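Local coordinates for protein 432aa long hypothetical deoxyribodipyrimidine photolyase (Sulfolobus tokodaii, PDB 2E0I) that probably repairs cyclobutane pyrimidine dimers in DNA using light, and holds two FAD molecules, one of them proposed as a novel light-harvesting cofactor, at residues I34-Q39 with T100-S105; Q39-P44 with L175-I180; S182-G187 with M298-S303. All blocks are in the same frame, centred on the assembly; numbering follows the deposited sequence.

Interaction 1: I34-Q39 with T100-S105; sequences IADPRQ and TPFSIS. With FAD (flavin-adenine dinucleotide), chain F.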
loop_
_atom_site.group_PDB
_atom_site.type_symbol
_atom_site.label_atom_id
_atom_site.label_comp_id
_atom_site.label_asym_id
_atom_site.label_seq_id
_atom_site.Cartn_x
_atom_site.Cartn_y
_atom_site.Cartn_z
ATOM N N ILE A 34 18.164 -0.476 7.273
ATOM C CA ILE A 34 18.487 -1.866 7.500
ATOM C C ILE A 34 17.712 -2.784 6.577
ATOM O O ILE A 34 16.478 -2.816 6.613
ATOM C CB ILE A 34 18.170 -2.258 8.956
ATOM C CG1 ILE A 34 19.005 -1.405 9.914
ATOM C CG2 ILE A 34 18.424 -3.746 9.164
ATOM C CD1 ILE A 34 18.662 -1.609 11.360
ATOM N N ALA A 35 18.443 -3.524 5.745
ATOM C CA ALA A 35 17.836 -4.482 4.818
ATOM C C ALA A 35 17.543 -5.729 5.655
ATOM O O ALA A 35 18.462 -6.442 6.059
ATOM C CB ALA A 35 18.800 -4.807 3.693
ATOM N N ASP A 36 16.259 -5.971 5.919
ATOM C CA ASP A 36 15.827 -7.087 6.751
ATOM C C ASP A 36 15.419 -8.315 5.942
ATOM O O ASP A 36 14.471 -8.275 5.150
ATOM C CB ASP A 36 14.674 -6.624 7.652
ATOM C CG ASP A 36 14.321 -7.636 8.738
ATOM O OD1 ASP A 36 13.962 -7.203 9.865
ATOM O OD2 ASP A 36 14.388 -8.863 8.473
ATOM N N PRO A 37 16.137 -9.433 6.138
ATOM C CA PRO A 37 15.856 -10.682 5.429
ATOM C C PRO A 37 14.425 -11.209 5.608
ATOM O O PRO A 37 13.947 -11.976 4.782
ATOM C CB PRO A 37 16.926 -11.636 5.983
ATOM C CG PRO A 37 17.148 -11.125 7.351
ATOM C CD PRO A 37 17.215 -9.642 7.121
ATOM N N ARG A 38 13.756 -10.804 6.687
ATOM C CA ARG A 38 12.380 -11.245 6.949
ATOM C C ARG A 38 11.425 -10.560 5.995
ATOM O O ARG A 38 10.306 -11.022 5.796
ATOM C CB ARG A 38 11.959 -10.920 8.389
ATOM C CG ARG A 38 12.767 -11.672 9.424
ATOM C CD ARG A 38 12.486 -11.206 10.826
ATOM N NE ARG A 38 12.930 -9.837 11.025
ATOM C CZ ARG A 38 12.862 -9.199 12.184
ATOM N NH1 ARG A 38 12.375 -9.810 13.249
ATOM N NH2 ARG A 38 13.268 -7.941 12.271
ATOM N N GLN A 39 11.886 -9.456 5.409
ATOM C CA GLN A 39 11.093 -8.680 4.473
ATOM C C GLN A 39 11.575 -8.851 3.035
ATOM O O GLN A 39 10.774 -8.849 2.106
ATOM C CB GLN A 39 11.138 -7.197 4.863
ATOM C CG GLN A 39 10.510 -6.903 6.222
ATOM C CD GLN A 39 10.661 -5.451 6.654
ATOM O OE1 GLN A 39 11.765 -5.001 6.983
ATOM N NE2 GLN A 39 9.547 -4.710 6.651
ATOM N N THR A 100 1.888 -2.038 12.589
ATOM C CA THR A 100 1.560 -3.438 12.304
ATOM C C THR A 100 2.243 -4.339 13.319
ATOM O O THR A 100 3.290 -3.999 13.876
ATOM C CB THR A 100 2.032 -3.907 10.908
ATOM O OG1 THR A 100 3.447 -3.712 10.793
ATOM C CG2 THR A 100 1.319 -3.163 9.811
ATOM N N PRO A 101 1.652 -5.508 13.571
ATOM C CA PRO A 101 2.222 -6.464 14.529
ATOM C C PRO A 101 3.739 -6.612 14.346
ATOM O O PRO A 101 4.523 -6.483 15.293
ATOM C CB PRO A 101 1.466 -7.744 14.208
ATOM C CG PRO A 101 0.085 -7.211 13.826
ATOM C CD PRO A 101 0.400 -6.012 12.965
ATOM N N PHE A 102 4.152 -6.864 13.114
ATOM C CA PHE A 102 5.565 -7.029 12.815
ATOM C C PHE A 102 6.367 -5.823 13.255
ATOM O O PHE A 102 7.438 -5.953 13.847
ATOM C CB PHE A 102 5.773 -7.274 11.314
ATOM C CG PHE A 102 7.211 -7.237 10.887
ATOM C CD1 PHE A 102 7.804 -6.038 10.495
ATOM C CD2 PHE A 102 7.984 -8.394 10.904
ATOM C CE1 PHE A 102 9.153 -5.989 10.123
ATOM C CE2 PHE A 102 9.334 -8.369 10.538
ATOM C CZ PHE A 102 9.922 -7.160 10.144
ATOM N N SER A 103 5.843 -4.643 12.962
ATOM C CA SER A 103 6.539 -3.429 13.315
ATOM C C SER A 103 6.568 -3.197 14.805
ATOM O O SER A 103 7.557 -2.715 15.353
ATOM C CB SER A 103 5.887 -2.238 12.642
ATOM O OG SER A 103 6.510 -1.055 13.106
ATOM N N ILE A 104 5.477 -3.528 15.471
ATOM C CA ILE A 104 5.411 -3.312 16.899
ATOM C C ILE A 104 6.354 -4.224 17.670
ATOM O O ILE A 104 7.052 -3.768 18.588
ATOM C CB ILE A 104 3.966 -3.480 17.398
ATOM C CG1 ILE A 104 3.130 -2.296 16.881
ATOM C CG2 ILE A 104 3.946 -3.587 18.919
ATOM C CD1 ILE A 104 1.682 -2.620 16.562
ATOM N N SER A 105 6.408 -5.499 17.284
ATOM C CA SER A 105 7.268 -6.424 17.999
ATOM C C SER A 105 8.731 -6.157 17.688
ATOM O O SER A 105 9.607 -6.355 18.536
ATOM C CB SER A 105 6.905 -7.868 17.660
ATOM O OG SER A 105 7.467 -8.249 16.430
HETATM P PA FAD F . 6.213 -5.787 5.422
HETATM O O1A FAD F . 4.873 -5.723 4.797
HETATM O O2A FAD F . 7.480 -5.996 4.688
HETATM O O5B FAD F . 6.062 -7.275 6.020
HETATM C C5B FAD F . 6.991 -7.765 6.993
HETATM C C4B FAD F . 6.588 -9.146 7.518
HETATM O O4B FAD F . 5.150 -9.185 7.617
HETATM C C3B FAD F . 6.968 -10.256 6.536
HETATM O O3B FAD F . 7.072 -11.499 7.237
HETATM C C2B FAD F . 5.747 -10.263 5.617
HETATM O O2B FAD F . 5.644 -11.536 4.977
HETATM C C1B FAD F . 4.645 -10.143 6.670
HETATM N N9A FAD F . 3.360 -9.697 6.077
HETATM C C8A FAD F . 3.186 -8.629 5.301
HETATM N N7A FAD F . 1.901 -8.499 4.984
HETATM C C5A FAD F . 1.242 -9.495 5.565
HETATM C C6A FAD F . -0.095 -9.869 5.625
HETATM N N6A FAD F . -1.016 -9.181 4.958
HETATM N N1A FAD F . -0.441 -10.949 6.341
HETATM C C2A FAD F . 0.470 -11.663 6.980
HETATM N N3A FAD F . 1.751 -11.336 6.942
HETATM C C4A FAD F . 2.170 -10.265 6.255
HETATM N N1 FAD F . 11.750 -1.644 5.579
HETATM C C2 FAD F . 13.019 -1.812 6.148
HETATM O O2 FAD F . 13.361 -1.122 7.106
HETATM N N3 FAD F . 13.873 -2.804 5.651
HETATM C C4 FAD F . 13.456 -3.630 4.598
HETATM O O4 FAD F . 14.213 -4.496 4.161
HETATM C C4X FAD F . 12.188 -3.472 4.048
HETATM N N5 FAD F . 11.740 -4.338 3.042
HETATM C C5X FAD F . 10.455 -4.194 2.503
HETATM C C6 FAD F . 9.989 -5.115 1.569
HETATM C C7 FAD F . 8.681 -5.039 1.097
HETATM C C7M FAD F . 8.192 -6.067 0.074
HETATM C C8 FAD F . 7.841 -4.030 1.560
HETATM C C8M FAD F . 6.399 -3.918 1.063
HETATM C C9 FAD F . 8.311 -3.105 2.489
HETATM C C9A FAD F . 9.618 -3.180 2.964
HETATM N N10 FAD F . 10.084 -2.286 3.941
HETATM C C10 FAD F . 11.339 -2.479 4.532
HETATM C "C1'" FAD F . 9.226 -1.178 4.423
HETATM C "C2'" FAD F . 8.231 -1.619 5.497
HETATM O "O2'" FAD F . 6.906 -1.252 5.098
HETATM C "C3'" FAD F . 8.579 -0.981 6.846
HETATM O "O3'" FAD F . 9.857 -1.455 7.281
HETATM C "C4'" FAD F . 7.522 -1.324 7.898
HETATM O "O4'" FAD F . 7.761 -0.541 9.072
HETATM C "C5'" FAD F . 7.568 -2.812 8.256
HETATM O "O5'" FAD F . 6.270 -3.314 8.580
HETATM P P FAD F . 5.359 -3.983 7.432
HETATM O O1P FAD F . 4.205 -4.615 8.109
HETATM O O2P FAD F . 5.097 -2.995 6.362
HETATM O O3P FAD F . 6.333 -5.148 6.897
#
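Phe102 reaches from the first turn of helix 101-115 toward Asp36, Arg38 and Gln39, and a bound FAD fills the ground between the two segments. With CG turned anti to the backbone N (chi1 171°), its ring leaves the helix and lies over the cofactor, FAD C5B sitting 3.8 Å above the centre of one ring face. On this tightly packed side Gln39, extended beyond CG, brings NE2 to 3.7 Å from Phe102 CE1. The same NE2 donates to FAD O2A (3.1 Å) and FAD O3P, and more weakly to FAD O3', a place for an amide NH2, which offers N-H groups to the oxygens gathered there. The backbone reads the flavin itself: FAD N3 donates to Ile34 O (2.8 Å) and Asp36 N donates to FAD O4. Across the pocket Thr100 OG1 bonds to FAD O1P while weakly capping the helix through Ser103 N.

The other side, where Arg38 and Phe102 are partly exposed, is looser. Arg38 NE stands 3.9 Å from Phe102 CE2, at the ring's edge, and the guanidinium turns a face to that carbon, the planes 67° apart. Its chain, bent at chi3, is held by Asp36: NE and NH2 grip the carboxylate side-on, NH2 to OD1 at 2.6 Å, while Asp36 OD2 also caps the helix through Arg38 N. Glu80 pairs with NH1. Cofactor binding beyond the carboxyl end of a parallel strand, where the next helix starts, is characteristic of Rossmann-like α/β domains such as the photolyase amino-terminal domain.

Interaction 2: Q39-P44 with L175-I180; sequences QLINNP and LTFKKI. With FAD (flavin-adenine dinucleotide), chain F.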
loop_
_atom_site.group_PDB
_atom_site.type_symbol
_atom_site.label_atom_id
_atom_site.label_comp_id
_atom_site.label_asym_id
_atom_site.label_seq_id
_atom_site.Cartn_x
_atom_site.Cartn_y
_atom_site.Cartn_z
ATOM N N GLN A 39 11.886 -9.456 5.409
ATOM C CA GLN A 39 11.093 -8.680 4.473
ATOM C C GLN A 39 11.575 -8.851 3.035
ATOM O O GLN A 39 10.774 -8.849 2.106
ATOM C CB GLN A 39 11.138 -7.197 4.863
ATOM C CG GLN A 39 10.510 -6.903 6.222
ATOM C CD GLN A 39 10.661 -5.451 6.654
ATOM O OE1 GLN A 39 11.765 -5.001 6.983
ATOM N NE2 GLN A 39 9.547 -4.710 6.651
ATOM N N LEU A 40 12.879 -9.016 2.844
ATOM C CA LEU A 40 13.414 -9.139 1.495
ATOM C C LEU A 40 13.675 -10.541 0.949
ATOM O O LEU A 40 13.757 -10.723 -0.274
ATOM C CB LEU A 40 14.690 -8.317 1.392
ATOM C CG LEU A 40 14.516 -6.812 1.629
ATOM C CD1 LEU A 40 15.881 -6.155 1.724
ATOM C CD2 LEU A 40 13.692 -6.183 0.496
ATOM N N ILE A 41 13.805 -11.520 1.843
ATOM C CA ILE A 41 14.065 -12.906 1.461
ATOM C C ILE A 41 13.004 -13.880 1.993
ATOM O O ILE A 41 12.786 -14.017 3.207
ATOM C CB ILE A 41 15.457 -13.342 1.973
ATOM C CG1 ILE A 41 16.535 -12.447 1.346
ATOM C CG2 ILE A 41 15.694 -14.815 1.678
ATOM C CD1 ILE A 41 17.915 -12.619 1.936
ATOM N N ASN A 42 12.347 -14.575 1.078
ATOM C CA ASN A 42 11.297 -15.529 1.473
ATOM C C ASN A 42 10.176 -14.848 2.266
ATOM O O ASN A 42 9.857 -15.215 3.402
ATOM C CB ASN A 42 11.890 -16.690 2.292
ATOM C CG ASN A 42 12.840 -17.547 1.477
ATOM O OD1 ASN A 42 12.529 -17.953 0.341
ATOM N ND2 ASN A 42 14.003 -17.832 2.049
ATOM N N ASN A 43 9.603 -13.832 1.642
ATOM C CA ASN A 43 8.510 -13.098 2.217
ATOM C C ASN A 43 7.344 -13.481 1.313
ATOM O O ASN A 43 7.307 -13.126 0.136
ATOM C CB ASN A 43 8.795 -11.602 2.140
ATOM C CG ASN A 43 7.620 -10.770 2.567
ATOM O OD1 ASN A 43 6.514 -11.283 2.729
ATOM N ND2 ASN A 43 7.841 -9.476 2.738
ATOM N N PRO A 44 6.396 -14.251 1.838
ATOM C CA PRO A 44 5.268 -14.630 0.987
ATOM C C PRO A 44 4.464 -13.401 0.518
ATOM O O PRO A 44 3.800 -13.437 -0.514
ATOM C CB PRO A 44 4.443 -15.544 1.899
ATOM C CG PRO A 44 5.445 -16.053 2.906
ATOM C CD PRO A 44 6.290 -14.848 3.180
ATOM N N LEU A 175 21.027 -3.067 -4.649
ATOM C CA LEU A 175 20.721 -3.391 -6.039
ATOM C C LEU A 175 20.444 -4.883 -6.299
ATOM O O LEU A 175 19.830 -5.248 -7.305
ATOM C CB LEU A 175 21.836 -2.891 -6.972
ATOM C CG LEU A 175 21.825 -1.410 -7.380
ATOM C CD1 LEU A 175 20.384 -0.914 -7.424
ATOM C CD2 LEU A 175 22.614 -0.569 -6.399
ATOM N N THR A 176 20.878 -5.745 -5.392
ATOM C CA THR A 176 20.644 -7.178 -5.555
ATOM C C THR A 176 19.166 -7.489 -5.521
ATOM O O THR A 176 18.696 -8.382 -6.223
ATOM C CB THR A 176 21.242 -7.993 -4.423
ATOM O OG1 THR A 176 22.589 -7.558 -4.178
ATOM C CG2 THR A 176 21.217 -9.473 -4.784
ATOM N N PHE A 177 18.448 -6.754 -4.676
ATOM C CA PHE A 177 17.023 -6.951 -4.483
ATOM C C PHE A 177 16.141 -6.306 -5.533
ATOM O O PHE A 177 14.961 -6.632 -5.626
ATOM C CB PHE A 177 16.632 -6.445 -3.098
ATOM C CG PHE A 177 17.386 -7.107 -1.984
ATOM C CD1 PHE A 177 17.172 -8.452 -1.680
ATOM C CD2 PHE A 177 18.331 -6.395 -1.251
ATOM C CE1 PHE A 177 17.891 -9.075 -0.662
ATOM C CE2 PHE A 177 19.051 -7.006 -0.238
ATOM C CZ PHE A 177 18.832 -8.349 0.060
ATOM N N LYS A 178 16.696 -5.382 -6.313
ATOM C CA LYS A 178 15.918 -4.723 -7.357
ATOM C C LYS A 178 15.985 -5.658 -8.556
ATOM O O LYS A 178 17.002 -5.712 -9.254
ATOM C CB LYS A 178 16.519 -3.358 -7.697
ATOM C CG LYS A 178 15.588 -2.496 -8.536
ATOM C CD LYS A 178 16.078 -1.070 -8.699
ATOM C CE LYS A 178 17.221 -0.996 -9.677
ATOM N NZ LYS A 178 17.535 0.416 -10.032
ATOM N N LYS A 179 14.904 -6.404 -8.781
ATOM C CA LYS A 179 14.853 -7.385 -9.863
ATOM C C LYS A 179 13.986 -7.026 -11.061
ATOM O O LYS A 179 14.305 -7.389 -12.190
ATOM C CB LYS A 179 14.384 -8.735 -9.314
ATOM C CG LYS A 179 15.250 -9.297 -8.194
ATOM C CD LYS A 179 14.673 -10.612 -7.698
ATOM C CE LYS A 179 15.321 -11.083 -6.407
ATOM N NZ LYS A 179 14.637 -12.305 -5.876
ATOM N N ILE A 180 12.882 -6.335 -10.823
ATOM C CA ILE A 180 11.985 -5.969 -11.903
ATOM C C ILE A 180 11.242 -4.711 -11.519
ATOM O O ILE A 180 10.501 -4.703 -10.542
ATOM C CB ILE A 180 10.984 -7.099 -12.168
ATOM C CG1 ILE A 180 9.881 -6.607 -13.098
ATOM C CG2 ILE A 180 10.411 -7.599 -10.856
ATOM C CD1 ILE A 180 8.792 -7.646 -13.346
HETATM P PA FAD F . 6.213 -5.787 5.422
HETATM O O1A FAD F . 4.873 -5.723 4.797
HETATM O O2A FAD F . 7.480 -5.996 4.688
HETATM O O5B FAD F . 6.062 -7.275 6.020
HETATM C C5B FAD F . 6.991 -7.765 6.993
HETATM C C4B FAD F . 6.588 -9.146 7.518
HETATM O O4B FAD F . 5.150 -9.185 7.617
HETATM C C3B FAD F . 6.968 -10.256 6.536
HETATM O O3B FAD F . 7.072 -11.499 7.237
HETATM C C2B FAD F . 5.747 -10.263 5.617
HETATM O O2B FAD F . 5.644 -11.536 4.977
HETATM C C1B FAD F . 4.645 -10.143 6.670
HETATM N N9A FAD F . 3.360 -9.697 6.077
HETATM C C8A FAD F . 3.186 -8.629 5.301
HETATM N N7A FAD F . 1.901 -8.499 4.984
HETATM C C5A FAD F . 1.242 -9.495 5.565
HETATM C C6A FAD F . -0.095 -9.869 5.625
HETATM N N6A FAD F . -1.016 -9.181 4.958
HETATM N N1A FAD F . -0.441 -10.949 6.341
HETATM C C2A FAD F . 0.470 -11.663 6.980
HETATM N N3A FAD F . 1.751 -11.336 6.942
HETATM C C4A FAD F . 2.170 -10.265 6.255
HETATM N N1 FAD F . 11.750 -1.644 5.579
HETATM C C2 FAD F . 13.019 -1.812 6.148
HETATM O O2 FAD F . 13.361 -1.122 7.106
HETATM N N3 FAD F . 13.873 -2.804 5.651
HETATM C C4 FAD F . 13.456 -3.630 4.598
HETATM O O4 FAD F . 14.213 -4.496 4.161
HETATM C C4X FAD F . 12.188 -3.472 4.048
HETATM N N5 FAD F . 11.740 -4.338 3.042
HETATM C C5X FAD F . 10.455 -4.194 2.503
HETATM C C6 FAD F . 9.989 -5.115 1.569
HETATM C C7 FAD F . 8.681 -5.039 1.097
HETATM C C7M FAD F . 8.192 -6.067 0.074
HETATM C C8 FAD F . 7.841 -4.030 1.560
HETATM C C8M FAD F . 6.399 -3.918 1.063
HETATM C C9 FAD F . 8.311 -3.105 2.489
HETATM C C9A FAD F . 9.618 -3.180 2.964
HETATM N N10 FAD F . 10.084 -2.286 3.941
HETATM C C10 FAD F . 11.339 -2.479 4.532
HETATM C "C1'" FAD F . 9.226 -1.178 4.423
HETATM C "C2'" FAD F . 8.231 -1.619 5.497
HETATM O "O2'" FAD F . 6.906 -1.252 5.098
HETATM C "C3'" FAD F . 8.579 -0.981 6.846
HETATM O "O3'" FAD F . 9.857 -1.455 7.281
HETATM C "C4'" FAD F . 7.522 -1.324 7.898
HETATM O "O4'" FAD F . 7.761 -0.541 9.072
HETATM C "C5'" FAD F . 7.568 -2.812 8.256
HETATM O "O5'" FAD F . 6.270 -3.314 8.580
HETATM P P FAD F . 5.359 -3.983 7.432
HETATM O O1P FAD F . 4.205 -4.615 8.109
HETATM O O2P FAD F . 5.097 -2.995 6.362
HETATM O O3P FAD F . 6.333 -5.148 6.897
#
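Leu40 and Phe177 make the apolar heart of this contact, their side chains crossing at about a right angle. CD1 of Leu40 stands over the face of the Phe177 ring, 3.8 Å from the centroid and only 11° off the normal, a CH-pi contact. Leu40 CB lies 3.9 Å from Phe177 CE1. The leucine's CG lies beside the backbone N (chi1 -62°), which carries the branched end between the aromatic ring and the flavin. Ile41, the first residue to leave helical geometry, adds CG1 at the ring's edge, 4.2 Å from Phe177 CE1, and Phe76 of strand 73-76 packs against both Ile41 and Phe177. Apolar groups suit this buried place, where one side chain packs on a ring and the flavin; no hydrogen bond joins the two segments.

The second kind of contact is with the cofactor. Leu40 CD1 comes within 3.4 Å of FAD O4, while CD2 lies 3.7 Å from FAD N5. The site belongs to the α/β domain, where short helix 37-40 follows a strand of the parallel sheet, and Phe177, from the long connection to helix 189-196, backs the residue that touches the flavin.

Asn43 supplies hydrogen bonds of its own, its amide offering both a donor and an acceptor. ND2 donates to Gln39 O (3.1 Å, 164°), with that oxygen lying in the amide plane, and so ties the chain leaving the helix back to its last turn. OD1 faces the adenosine ribose hydroxyl FAD O2B, but so closely that the bond is doubtful in detail, and it also accepts from Tyr45 N. Replaced by an alanine, Asn43 would lose its amide, which is likely to leave Gln39 O without its side-chain donor and Tyr45 N without its acceptor, and the turn less firmly closed.

Interaction 3: S182-G187 with M298-S303; sequences SPLFRG and MRMLNS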
loop_
_atom_site.group_PDB
_atom_site.type_symbol
_atom_site.label_atom_id
_atom_site.label_comp_id
_atom_site.label_asym_id
_atom_site.label_seq_id
_atom_site.Cartn_x
_atom_site.Cartn_y
_atom_site.Cartn_z
ATOM N N SER A 182 8.598 -1.368 -12.133
ATOM C CA SER A 182 7.321 -1.055 -12.757
ATOM C C SER A 182 7.576 -0.050 -13.867
ATOM O O SER A 182 8.257 0.959 -13.668
ATOM C CB SER A 182 6.351 -0.420 -11.757
ATOM O OG SER A 182 5.208 0.104 -12.421
ATOM N N PRO A 183 7.030 -0.308 -15.060
ATOM C CA PRO A 183 7.244 0.633 -16.159
ATOM C C PRO A 183 6.491 1.927 -15.887
ATOM O O PRO A 183 6.682 2.931 -16.573
ATOM C CB PRO A 183 6.662 -0.110 -17.354
ATOM C CG PRO A 183 5.519 -0.864 -16.744
ATOM C CD PRO A 183 6.147 -1.415 -15.479
ATOM N N LEU A 184 5.652 1.900 -14.862
ATOM C CA LEU A 184 4.811 3.036 -14.533
ATOM C C LEU A 184 5.300 3.984 -13.427
ATOM O O LEU A 184 4.754 5.077 -13.257
ATOM C CB LEU A 184 3.425 2.486 -14.210
ATOM C CG LEU A 184 2.283 3.438 -13.936
ATOM C CD1 LEU A 184 2.213 4.471 -15.050
ATOM C CD2 LEU A 184 0.991 2.632 -13.819
ATOM N N PHE A 185 6.317 3.572 -12.677
ATOM C CA PHE A 185 6.851 4.397 -11.595
ATOM C C PHE A 185 8.361 4.354 -11.619
ATOM O O PHE A 185 8.956 3.425 -12.163
ATOM C CB PHE A 185 6.400 3.889 -10.215
ATOM C CG PHE A 185 4.918 3.862 -10.025
ATOM C CD1 PHE A 185 4.174 2.785 -10.479
ATOM C CD2 PHE A 185 4.264 4.936 -9.427
ATOM C CE1 PHE A 185 2.794 2.774 -10.348
ATOM C CE2 PHE A 185 2.883 4.943 -9.287
ATOM C CZ PHE A 185 2.145 3.861 -9.749
ATOM N N ARG A 186 8.987 5.347 -11.010
ATOM C CA ARG A 186 10.432 5.372 -10.959
ATOM C C ARG A 186 10.885 5.553 -9.528
ATOM O O ARG A 186 12.063 5.403 -9.234
ATOM C CB ARG A 186 10.977 6.481 -11.862
ATOM C CG ARG A 186 10.643 6.224 -13.333
ATOM C CD ARG A 186 11.191 7.275 -14.285
ATOM N NE ARG A 186 12.617 7.138 -14.548
ATOM C CZ ARG A 186 13.355 7.965 -15.292
ATOM N NH1 ARG A 186 14.650 7.713 -15.448
ATOM N NH2 ARG A 186 12.820 9.037 -15.874
ATOM N N GLY A 187 9.941 5.856 -8.638
ATOM C CA GLY A 187 10.270 6.040 -7.234
ATOM C C GLY A 187 10.926 7.376 -6.954
ATOM O O GLY A 187 11.175 8.132 -7.885
ATOM N N MET A 298 -6.671 -7.279 -13.865
ATOM C CA MET A 298 -5.627 -8.189 -13.428
ATOM C C MET A 298 -4.398 -8.123 -14.313
ATOM O O MET A 298 -3.268 -8.078 -13.815
ATOM C CB MET A 298 -6.158 -9.620 -13.374
ATOM C CG MET A 298 -7.325 -9.804 -12.403
ATOM S SD MET A 298 -7.000 -9.224 -10.721
ATOM C CE MET A 298 -5.834 -10.501 -10.119
ATOM N N ARG A 299 -4.603 -8.101 -15.624
ATOM C CA ARG A 299 -3.465 -8.052 -16.526
ATOM C C ARG A 299 -2.653 -6.791 -16.312
ATOM O O ARG A 299 -1.423 -6.853 -16.260
ATOM C CB ARG A 299 -3.913 -8.167 -17.977
ATOM C CG ARG A 299 -4.444 -9.535 -18.288
ATOM C CD ARG A 299 -4.714 -9.727 -19.753
ATOM N NE ARG A 299 -5.476 -10.953 -19.968
ATOM C CZ ARG A 299 -5.772 -11.444 -21.165
ATOM N NH1 ARG A 299 -5.359 -10.810 -22.258
ATOM N NH2 ARG A 299 -6.498 -12.555 -21.271
ATOM N N MET A 300 -3.324 -5.651 -16.178
ATOM C CA MET A 300 -2.599 -4.418 -15.949
ATOM C C MET A 300 -1.801 -4.556 -14.657
ATOM O O MET A 300 -0.583 -4.381 -14.647
ATOM C CB MET A 300 -3.538 -3.225 -15.832
ATOM C CG MET A 300 -2.758 -1.934 -15.665
ATOM S SD MET A 300 -3.723 -0.437 -15.453
ATOM C CE MET A 300 -2.412 0.667 -14.948
ATOM N N LEU A 301 -2.497 -4.878 -13.568
ATOM C CA LEU A 301 -1.856 -5.048 -12.272
ATOM C C LEU A 301 -0.620 -5.937 -12.388
ATOM O O LEU A 301 0.430 -5.604 -11.852
ATOM C CB LEU A 301 -2.850 -5.660 -11.270
ATOM C CG LEU A 301 -2.285 -6.344 -10.013
ATOM C CD1 LEU A 301 -1.605 -5.316 -9.125
ATOM C CD2 LEU A 301 -3.403 -7.054 -9.253
ATOM N N ASN A 302 -0.732 -7.057 -13.097
ATOM C CA ASN A 302 0.404 -7.966 -13.212
ATOM C C ASN A 302 1.637 -7.384 -13.882
ATOM O O ASN A 302 2.762 -7.620 -13.450
ATOM C CB ASN A 302 0.006 -9.263 -13.930
ATOM C CG ASN A 302 -0.911 -10.146 -13.085
ATOM O OD1 ASN A 302 -0.660 -10.365 -11.901
ATOM N ND2 ASN A 302 -1.976 -10.666 -13.698
ATOM N N SER A 303 1.444 -6.610 -14.932
ATOM C CA SER A 303 2.587 -6.065 -15.620
ATOM C C SER A 303 2.971 -4.701 -15.119
ATOM O O SER A 303 4.078 -4.246 -15.355
ATOM C CB SER A 303 2.301 -5.975 -17.100
ATOM O OG SER A 303 1.335 -4.977 -17.302
#
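Within 298-303 of helix 292-304, Met300 is the first residue to touch the loop, at Leu184. Its chain is fully extended, CG anti to the backbone N (chi1 -177°), and this carries the terminal methyl CE out from the helix to 4.1 Å from Leu184 CD2. The two side chains cross at about a right angle. A long, unbranched methionine suits a place where the partner must be reached well out from the helix, and its side chain also touches Phe380 and Trp384 of helix 379-384. Leu301 and Asn302 touch helix 327-337 instead, so the helix bridges the loop and the body of the all-helical FAD-binding domain.

The loop partner is a type I beta turn from Ser182 to Phe185, and Ser182 OG accepts from Leu184 N (3.1 Å, 151°), which makes it an ST turn as well. Pro183 fits the second position of the turn, where its ring restricts phi to about the value required.

Ser303, near the carboxyl end of the helix, contributes its backbone: its carbonyl O lies 3.5 Å from Pro183 CD, a close approach without a hydrogen bond. One residue on, Thr304 O is hydrogen-bonded to Ser182 OG, which pins the turn to the helix end at this surface contact.

Overall arrangement
Interactions 1 and 2 both touch one FAD and share Gln39 on helix 37-40. Their centres are 14 Å apart, and they touch directly where Ala35 CB meets Leu40 CD1 at 3.8 Å. Between them they bind flavin, pyrophosphate and ribose of the FAD in the amino-terminal domain, probably the one proposed to harvest light. Interaction 3 stands apart, its centre about 17 Å from that of interaction 2 and 25 Å from that of interaction 1. It is linked to interaction 2 through the chain, since 175-180 and 182-187 belong to one long connection. There the chain meets the helical domain, and the Leu184 side chain is about 9 Å from the other FAD.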